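Local atomic coordinates of thiosulfate sulfurtransferase (Pseudomonas aeruginosa, PDB entry 1YT8), a protein that probably transfers sulfur from thiosulfate to cyanide, as a chain built from four rhodanese-like repeats. Residues R153-Y158 / T237-A242; Q159-P164 / Q230-G235. All blocks are in the same frame, centred on the assembly; numbering follows the deposited sequence.

Both contacts fasten the loop that follows helix 221-227 to helix 155-160 of the second rhodanese-like repeat and to the residues after that helix. Contact 1 (153-158 with 237-242) is a surface contact: it rests on two aromatic side chains, one stacked under a guanidinium, the other taking a weak backbone bond. Contact 2 (159-164 with 230-235) is partly buried and owes more to main-chain hydrogen bonds, a small apolar patch and a bound water. Their centres lie about 12 Å apart, and they join directly: Arg238 NH2 of contact 1 forms a salt bridge with Glu233 OE1 of contact 2, 3.0 Å away.

Contact 1 of 2, residues R153-Y158 / T237-A242; sequences RRFDEY and TRRFGA
Phe155 and Arg239 both set CG anti to the backbone N (chi1 -172° and 166°); chi2 and chi3 of the arginine then turn CD and NE toward the phenyl ring, and the guanidinium lies over one face of it. The two flat groups are nearly parallel, their planes 6° apart, and Arg239 CZ stands 3.6 Å from the ring centroid, almost on the ring normal: a stacked cation-pi pair. NH2 is also over the ring, displaced from the centroid toward Phe155 CE2 at 3.5 Å, while NH1 sits above CG and NE reaches the CD1-CE1 side. Near the plane of the same ring, its edge meets the backbone, with Phe155 CZ 4.1 Å from Thr237 CA.

One helical turn on, Tyr158 comes up to the loop with its hydroxyl. Arg238 N gives OH a weak, bent hydrogen bond of 3.1 Å, and Arg238 CB packs against the same oxygen at 3.3 Å. The ring and the Arg238 guanidinium planes are steeply inclined to each other. The stronger polar partner of both side chains is the carbonyl of Gly166, which accepts from Tyr158 OH and from Arg238 NH1, while backbone bonds tie Arg238 and Phe240 to Ser168 of strand 167-168.

At the start of the helix, Arg154 holds Asp156 side-on, NE to OD1 at 2.9 Å and NH2 to OD2, each oxygen using its syn lone pair. Arg154 N also donates to Glu157 OE1 (3.0 Å), which in turn forms a salt bridge with Arg198 of the sulfite pocket. The whole is a helix N-terminus whose aromatic side chains receive the loop passing alongside edge strand 167-168, in the parallel five-stranded, helix-flanked alpha/beta fold of a rhodanese domain.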
ATOM      1  N   ARG A 153      -9.277  -9.132   4.388  1.00 10.73           N
ATOM      2  CA  ARG A 153      -8.137  -8.822   3.529  1.00  9.70           C
ATOM      3  C   ARG A 153      -8.531  -8.757   2.055  1.00 10.40           C
ATOM      4  O   ARG A 153      -9.706  -8.883   1.707  1.00 10.54           O
ATOM      5  CB  ARG A 153      -7.055  -9.892   3.703  1.00  7.21           C
ATOM      6  CG  ARG A 153      -6.563 -10.070   5.137  1.00 10.85           C
ATOM      7  CD  ARG A 153      -5.643 -11.275   5.227  1.00 10.10           C
ATOM      8  NE  ARG A 153      -6.373 -12.530   5.038  1.00 10.05           N
ATOM      9  CZ  ARG A 153      -5.799 -13.675   4.678  1.00 11.14           C
ATOM     10  NH1 ARG A 153      -4.488 -13.728   4.462  1.00 11.69           N
ATOM     11  NH2 ARG A 153      -6.535 -14.769   4.533  1.00 12.14           N
ATOM     12  N   ARG A 154      -7.543  -8.549   1.188  1.00 11.87           N
ATOM     13  CA  ARG A 154      -7.806  -8.521  -0.250  1.00 13.38           C
ATOM     14  C   ARG A 154      -8.171  -9.946  -0.648  1.00 13.24           C
ATOM     15  O   ARG A 154      -7.753 -10.896   0.004  1.00 12.56           O
ATOM     16  CB  ARG A 154      -6.559  -8.110  -1.039  1.00 14.19           C
ATOM     17  CG  ARG A 154      -6.082  -6.685  -0.822  1.00 15.66           C
ATOM     18  CD  ARG A 154      -5.037  -6.331  -1.884  1.00 19.79           C
ATOM     19  NE  ARG A 154      -3.974  -7.331  -1.951  1.00 20.23           N
ATOM     20  CZ  ARG A 154      -2.865  -7.306  -1.217  1.00 24.64           C
ATOM     21  NH1 ARG A 154      -2.656  -6.322  -0.352  1.00 24.29           N
ATOM     22  NH2 ARG A 154      -1.971  -8.276  -1.338  1.00 24.41           N
ATOM     23  N   PHE A 155      -8.925 -10.098  -1.729  1.00 14.83           N
ATOM     24  CA  PHE A 155      -9.322 -11.430  -2.174  1.00 13.96           C
ATOM     25  C   PHE A 155      -8.120 -12.335  -2.462  1.00 12.95           C
ATOM     26  O   PHE A 155      -8.166 -13.534  -2.180  1.00 13.77           O
ATOM     27  CB  PHE A 155     -10.201 -11.336  -3.424  1.00 14.66           C
ATOM     28  CG  PHE A 155     -10.798 -12.652  -3.840  1.00 15.91           C
ATOM     29  CD1 PHE A 155     -11.733 -13.293  -3.029  1.00 16.99           C
ATOM     30  CD2 PHE A 155     -10.405 -13.266  -5.025  1.00 16.66           C
ATOM     31  CE1 PHE A 155     -12.265 -14.528  -3.390  1.00 18.26           C
ATOM     32  CE2 PHE A 155     -10.929 -14.498  -5.398  1.00 18.34           C
ATOM     33  CZ  PHE A 155     -11.862 -15.134  -4.577  1.00 17.70           C
ATOM     34  N   ASP A 156      -7.044 -11.781  -3.020  1.00 14.10           N
ATOM     35  CA  ASP A 156      -5.871 -12.610  -3.313  1.00 14.62           C
ATOM     36  C   ASP A 156      -5.203 -13.145  -2.045  1.00 14.23           C
ATOM     37  O   ASP A 156      -4.612 -14.228  -2.053  1.00 15.08           O
ATOM     38  CB  ASP A 156      -4.846 -11.847  -4.165  1.00 17.16           C
ATOM     39  CG  ASP A 156      -4.311 -10.605  -3.478  1.00 20.12           C
ATOM     40  OD1 ASP A 156      -5.024  -9.581  -3.452  1.00 26.75           O
ATOM     41  OD2 ASP A 156      -3.175 -10.653  -2.964  1.00 22.86           O
ATOM     42  N   GLU A 157      -5.288 -12.391  -0.953  1.00 15.22           N
ATOM     43  CA  GLU A 157      -4.703 -12.844   0.306  1.00 12.05           C
ATOM     44  C   GLU A 157      -5.544 -13.998   0.829  1.00 11.25           C
ATOM     45  O   GLU A 157      -5.018 -15.023   1.271  1.00 12.39           O
ATOM     46  CB  GLU A 157      -4.693 -11.714   1.331  1.00 13.51           C
ATOM     47  CG  GLU A 157      -3.668 -10.632   1.053  1.00 14.87           C
ATOM     48  CD  GLU A 157      -3.770  -9.487   2.040  1.00 14.93           C
ATOM     49  OE1 GLU A 157      -4.639  -8.613   1.841  1.00 15.74           O
ATOM     50  OE2 GLU A 157      -2.992  -9.473   3.018  1.00 13.02           O
ATOM     51  N   TYR A 158      -6.860 -13.813   0.778  1.00 12.10           N
ATOM     52  CA  TYR A 158      -7.812 -14.825   1.224  1.00 11.02           C
ATOM     53  C   TYR A 158      -7.602 -16.118   0.435  1.00 12.08           C
ATOM     54  O   TYR A 158      -7.696 -17.216   0.984  1.00 12.61           O
ATOM     55  CB  TYR A 158      -9.239 -14.293   1.031  1.00 11.72           C
ATOM     56  CG  TYR A 158     -10.326 -15.345   1.038  1.00 12.45           C
ATOM     57  CD1 TYR A 158     -10.853 -15.837   2.236  1.00 13.38           C
ATOM     58  CD2 TYR A 158     -10.817 -15.860  -0.161  1.00 13.24           C
ATOM     59  CE1 TYR A 158     -11.851 -16.821   2.231  1.00 13.64           C
ATOM     60  CE2 TYR A 158     -11.806 -16.839  -0.177  1.00 13.50           C
ATOM     61  CZ  TYR A 158     -12.316 -17.316   1.017  1.00 12.95           C
ATOM     62  OH  TYR A 158     -13.280 -18.301   0.986  1.00 13.60           O
ATOM     63  N   THR A 237     -12.845 -19.741  -2.574  1.00 14.75           N
ATOM     64  CA  THR A 237     -13.510 -18.737  -3.394  1.00 14.33           C
ATOM     65  C   THR A 237     -14.828 -18.194  -2.823  1.00 15.54           C
ATOM     66  O   THR A 237     -15.577 -17.530  -3.535  1.00 16.21           O
ATOM     67  CB  THR A 237     -13.796 -19.307  -4.807  1.00 16.48           C
ATOM     68  OG1 THR A 237     -14.670 -20.436  -4.693  1.00 17.38           O
ATOM     69  CG2 THR A 237     -12.504 -19.765  -5.476  1.00 16.79           C
ATOM     70  N   ARG A 238     -15.120 -18.481  -1.556  1.00 15.72           N
ATOM     71  CA  ARG A 238     -16.355 -17.978  -0.955  1.00 14.78           C
ATOM     72  C   ARG A 238     -16.247 -16.463  -0.879  1.00 15.31           C
ATOM     73  O   ARG A 238     -15.239 -15.924  -0.419  1.00 13.93           O
ATOM     74  CB  ARG A 238     -16.550 -18.554   0.447  1.00 14.72           C
ATOM     75  CG  ARG A 238     -16.354 -20.055   0.515  1.00 13.93           C
ATOM     76  CD  ARG A 238     -16.842 -20.616   1.841  1.00 15.35           C
ATOM     77  NE  ARG A 238     -16.327 -21.963   2.062  1.00 17.33           N
ATOM     78  CZ  ARG A 238     -15.104 -22.229   2.510  1.00 20.06           C
ATOM     79  NH1 ARG A 238     -14.268 -21.238   2.795  1.00 16.39           N
ATOM     80  NH2 ARG A 238     -14.711 -23.488   2.662  1.00 20.19           N
ATOM     81  N   ARG A 239     -17.287 -15.774  -1.328  1.00 15.63           N
ATOM     82  CA  ARG A 239     -17.263 -14.324  -1.331  1.00 17.04           C
ATOM     83  C   ARG A 239     -18.646 -13.709  -1.152  1.00 16.92           C
ATOM     84  O   ARG A 239     -19.665 -14.367  -1.364  1.00 18.64           O
ATOM     85  CB  ARG A 239     -16.619 -13.845  -2.643  1.00 20.89           C
ATOM     86  CG  ARG A 239     -16.815 -12.374  -2.955  1.00 26.63           C
ATOM     87  CD  ARG A 239     -15.582 -11.748  -3.600  1.00 31.35           C
ATOM     88  NE  ARG A 239     -15.093 -12.477  -4.767  1.00 32.75           N
ATOM     89  CZ  ARG A 239     -14.140 -12.022  -5.578  1.00 33.17           C
ATOM     90  NH1 ARG A 239     -13.579 -10.838  -5.348  1.00 31.76           N
ATOM     91  NH2 ARG A 239     -13.742 -12.747  -6.616  1.00 31.28           N
ATOM     92  N   PHE A 240     -18.671 -12.445  -0.740  1.00 16.98           N
ATOM     93  CA  PHE A 240     -19.919 -11.725  -0.549  1.00 18.11           C
ATOM     94  C   PHE A 240     -20.623 -11.615  -1.898  1.00 18.67           C
ATOM     95  O   PHE A 240     -20.008 -11.806  -2.951  1.00 17.64           O
ATOM     96  CB  PHE A 240     -19.636 -10.323   0.004  1.00 19.37           C
ATOM     97  CG  PHE A 240     -18.863  -9.441  -0.942  1.00 20.24           C
ATOM     98  CD1 PHE A 240     -19.511  -8.756  -1.968  1.00 20.79           C
ATOM     99  CD2 PHE A 240     -17.480  -9.319  -0.825  1.00 20.36           C
ATOM    100  CE1 PHE A 240     -18.793  -7.962  -2.863  1.00 21.51           C
ATOM    101  CE2 PHE A 240     -16.752  -8.530  -1.713  1.00 20.44           C
ATOM    102  CZ  PHE A 240     -17.407  -7.850  -2.735  1.00 22.96           C
ATOM    103  N   GLY A 241     -21.910 -11.295  -1.861  1.00 19.48           N
ATOM    104  CA  GLY A 241     -22.658 -11.156  -3.093  1.00 20.94           C
ATOM    105  C   GLY A 241     -23.332  -9.802  -3.175  1.00 22.25           C
ATOM    106  O   GLY A 241     -23.132  -8.941  -2.311  1.00 22.04           O
ATOM    107  N   ALA A 242     -24.123  -9.612  -4.224  1.00 22.93           N
ATOM    108  CA  ALA A 242     -24.856  -8.370  -4.414  1.00 25.27           C
ATOM    109  C   ALA A 242     -25.897  -8.307  -3.305  1.00 26.21           C
ATOM    110  O   ALA A 242     -26.372  -9.342  -2.832  1.00 27.17           O
ATOM    111  CB  ALA A 242     -25.534  -8.369  -5.779  1.00 24.59           C
TER

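Contact 2 of 2, residues Q159-P164 / Q230-G235; sequences QTMSIP and QQLEHG
Ser162 and Glu233 form a single antiparallel bridge, a hydrogen-bonded pair, which joins the residues that follow helix 155-160 to the loop beyond helix 221-227 in this rhodanese-like repeat. Glu233 N points almost straight at Ser162 O (2.8 Å, 177°), whereas Ser162 N returns the bond from above the carbonyl plane of Glu233.

The Glu233 side chain leaves with CG anti to the carbonyl carbon and runs on extended to CD. CB passes Ser162 OG at 3.9 Å; CG and CD then slide over Pro164, CD lying 3.5 Å from its CA. At the tip, OE1 comes within 3.4 Å of Pro164 CA and accepts from a water that also accepts a hydrogen bond from Ser162 OG and donates to Ile163 O. Gly165 N donates to OE1 as well, alongside Arg238.

Leu232 meets two apolar neighbours, CD1 beside Met161 CG and CD2 against Ile163 CD1 at 3.8 Å. Gly235, at positive phi, gives its N-H to Gln159 O. Beside it, His234 ND1 donates to Thr160 O at 2.9 Å, the oxygen lying 3° from the imidazole plane and accepting on an in-plane lone pair.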
ATOM      1  N   GLN A 159      -7.319 -15.991  -0.855  1.00 13.51           N
ATOM      2  CA  GLN A 159      -7.095 -17.175  -1.672  1.00 15.15           C
ATOM      3  C   GLN A 159      -5.775 -17.868  -1.348  1.00 15.36           C
ATOM      4  O   GLN A 159      -5.626 -19.072  -1.581  1.00 15.32           O
ATOM      5  CB  GLN A 159      -7.142 -16.824  -3.161  1.00 16.51           C
ATOM      6  CG  GLN A 159      -8.534 -16.522  -3.668  1.00 17.92           C
ATOM      7  CD  GLN A 159      -8.709 -16.944  -5.113  1.00 18.80           C
ATOM      8  OE1 GLN A 159      -8.075 -16.395  -6.014  1.00 17.21           O
ATOM      9  NE2 GLN A 159      -9.562 -17.937  -5.337  1.00 16.65           N
ATOM     10  N   THR A 160      -4.817 -17.127  -0.803  1.00 13.70           N
ATOM     11  CA  THR A 160      -3.534 -17.734  -0.462  1.00 13.92           C
ATOM     12  C   THR A 160      -3.710 -18.709   0.707  1.00 14.61           C
ATOM     13  O   THR A 160      -3.213 -19.836   0.672  1.00 13.74           O
ATOM     14  CB  THR A 160      -2.488 -16.659  -0.132  1.00 13.26           C
ATOM     15  OG1 THR A 160      -2.292 -15.837  -1.289  1.00 14.11           O
ATOM     16  CG2 THR A 160      -1.159 -17.299   0.249  1.00 17.57           C
HETATM   17  N   MSE A 161      -4.414 -18.270   1.744  1.00 12.60           N
HETATM   18  CA  MSE A 161      -4.703 -19.127   2.888  1.00 12.89           C
HETATM   19  C   MSE A 161      -5.880 -18.508   3.619  1.00 12.57           C
HETATM   20  O   MSE A 161      -6.014 -17.283   3.664  1.00 12.95           O
HETATM   21  CB  MSE A 161      -3.493 -19.261   3.826  1.00 13.81           C
HETATM   22  CG  MSE A 161      -3.214 -18.060   4.704  1.00 15.58           C
HETATM   23 SE   MSE A 161      -2.400 -16.602   3.731  1.00 16.30          SE
HETATM   24  CE  MSE A 161      -1.348 -15.843   5.203  1.00 14.89           C
ATOM     25  N   SER A 162      -6.745 -19.348   4.171  1.00 12.91           N
ATOM     26  CA  SER A 162      -7.921 -18.851   4.866  1.00 12.36           C
ATOM     27  C   SER A 162      -8.394 -19.758   5.993  1.00 12.13           C
ATOM     28  O   SER A 162      -8.020 -20.933   6.070  1.00 12.00           O
ATOM     29  CB  SER A 162      -9.062 -18.644   3.865  1.00 14.24           C
ATOM     30  OG  SER A 162      -9.266 -19.814   3.091  1.00 13.60           O
ATOM     31  N   ILE A 163      -9.219 -19.195   6.868  1.00 12.15           N
ATOM     32  CA  ILE A 163      -9.775 -19.931   8.000  1.00 13.08           C
ATOM     33  C   ILE A 163     -10.905 -20.800   7.429  1.00 13.89           C
ATOM     34  O   ILE A 163     -11.671 -20.345   6.581  1.00 14.24           O
ATOM     35  CB  ILE A 163     -10.352 -18.948   9.061  1.00 13.66           C
ATOM     36  CG1 ILE A 163      -9.283 -17.925   9.467  1.00 12.09           C
ATOM     37  CG2 ILE A 163     -10.869 -19.720  10.276  1.00 11.42           C
ATOM     38  CD1 ILE A 163      -8.004 -18.538  10.052  1.00 12.56           C
ATOM     39  N   PRO A 164     -11.014 -22.064   7.875  1.00 15.24           N
ATOM     40  CA  PRO A 164     -12.059 -22.970   7.383  1.00 15.33           C
ATOM     41  C   PRO A 164     -13.449 -22.355   7.309  1.00 16.36           C
ATOM     42  O   PRO A 164     -13.957 -21.831   8.301  1.00 14.33           O
ATOM     43  CB  PRO A 164     -11.999 -24.132   8.373  1.00 16.39           C
ATOM     44  CG  PRO A 164     -10.547 -24.204   8.681  1.00 15.46           C
ATOM     45  CD  PRO A 164     -10.171 -22.740   8.875  1.00 13.66           C
ATOM     46  N   GLN A 230      -3.798 -25.422  14.160  1.00 17.79           N
ATOM     47  CA  GLN A 230      -5.011 -25.720  13.418  1.00 16.50           C
ATOM     48  C   GLN A 230      -4.765 -25.657  11.912  1.00 17.99           C
ATOM     49  O   GLN A 230      -3.725 -25.178  11.473  1.00 18.21           O
ATOM     50  CB  GLN A 230      -6.117 -24.776  13.880  1.00 16.31           C
ATOM     51  CG  GLN A 230      -6.493 -25.097  15.320  1.00 15.32           C
ATOM     52  CD  GLN A 230      -7.262 -24.009  16.019  1.00 15.82           C
ATOM     53  OE1 GLN A 230      -7.739 -23.054  15.398  1.00 16.49           O
ATOM     54  NE2 GLN A 230      -7.398 -24.151  17.332  1.00 13.64           N
ATOM     55  N   GLN A 231      -5.719 -26.148  11.131  1.00 19.99           N
ATOM     56  CA  GLN A 231      -5.565 -26.222   9.680  1.00 19.46           C
ATOM     57  C   GLN A 231      -6.190 -25.104   8.851  1.00 16.84           C
ATOM     58  O   GLN A 231      -7.361 -24.780   9.001  1.00 15.58           O
ATOM     59  CB  GLN A 231      -6.101 -27.575   9.199  1.00 23.08           C
ATOM     60  CG  GLN A 231      -5.931 -27.859   7.709  1.00 30.79           C
ATOM     61  CD  GLN A 231      -4.478 -28.017   7.304  1.00 34.08           C
ATOM     62  OE1 GLN A 231      -3.713 -28.727   7.962  1.00 37.43           O
ATOM     63  NE2 GLN A 231      -4.091 -27.366   6.209  1.00 35.48           N
ATOM     64  N   LEU A 232      -5.389 -24.538   7.957  1.00 15.55           N
ATOM     65  CA  LEU A 232      -5.843 -23.479   7.067  1.00 16.99           C
ATOM     66  C   LEU A 232      -6.296 -24.098   5.751  1.00 17.04           C
ATOM     67  O   LEU A 232      -5.881 -25.203   5.403  1.00 19.31           O
ATOM     68  CB  LEU A 232      -4.702 -22.496   6.784  1.00 17.30           C
ATOM     69  CG  LEU A 232      -4.236 -21.614   7.944  1.00 16.79           C
ATOM     70  CD1 LEU A 232      -2.944 -20.894   7.562  1.00 17.12           C
ATOM     71  CD2 LEU A 232      -5.334 -20.613   8.291  1.00 16.94           C
ATOM     72  N   GLU A 233      -7.159 -23.391   5.031  1.00 17.07           N
ATOM     73  CA  GLU A 233      -7.616 -23.859   3.735  1.00 17.95           C
ATOM     74  C   GLU A 233      -6.880 -22.993   2.718  1.00 18.38           C
ATOM     75  O   GLU A 233      -6.281 -21.981   3.086  1.00 16.99           O
ATOM     76  CB  GLU A 233      -9.131 -23.700   3.600  1.00 19.14           C
ATOM     77  CG  GLU A 233      -9.907 -24.514   4.623  1.00 20.41           C
ATOM     78  CD  GLU A 233     -11.392 -24.599   4.316  1.00 23.93           C
ATOM     79  OE1 GLU A 233     -12.007 -23.560   3.990  1.00 23.08           O
ATOM     80  OE2 GLU A 233     -11.947 -25.712   4.416  1.00 25.36           O
ATOM     81  N   HIS A 234      -6.915 -23.380   1.448  1.00 16.38           N
ATOM     82  CA  HIS A 234      -6.205 -22.617   0.426  1.00 16.91           C
ATOM     83  C   HIS A 234      -6.981 -22.615  -0.880  1.00 15.41           C
ATOM     84  O   HIS A 234      -7.701 -23.568  -1.176  1.00 18.90           O
ATOM     85  CB  HIS A 234      -4.820 -23.238   0.193  1.00 16.07           C
ATOM     86  CG  HIS A 234      -4.025 -23.431   1.447  1.00 18.71           C
ATOM     87  ND1 HIS A 234      -3.316 -22.412   2.044  1.00 18.70           N
ATOM     88  CD2 HIS A 234      -3.847 -24.522   2.231  1.00 17.71           C
ATOM     89  CE1 HIS A 234      -2.735 -22.865   3.141  1.00 20.88           C
ATOM     90  NE2 HIS A 234      -3.041 -24.143   3.277  1.00 20.31           N
ATOM     91  N   GLY A 235      -6.830 -21.544  -1.656  1.00 14.36           N
ATOM     92  CA  GLY A 235      -7.503 -21.447  -2.940  1.00 13.85           C
ATOM     93  C   GLY A 235      -9.015 -21.357  -2.858  1.00 15.20           C
ATOM     94  O   GLY A 235      -9.717 -21.634  -3.835  1.00 13.21           O
TER
HETATM   95  O   HOH W   1     -11.482 -21.020   3.955  1.00 16.34           O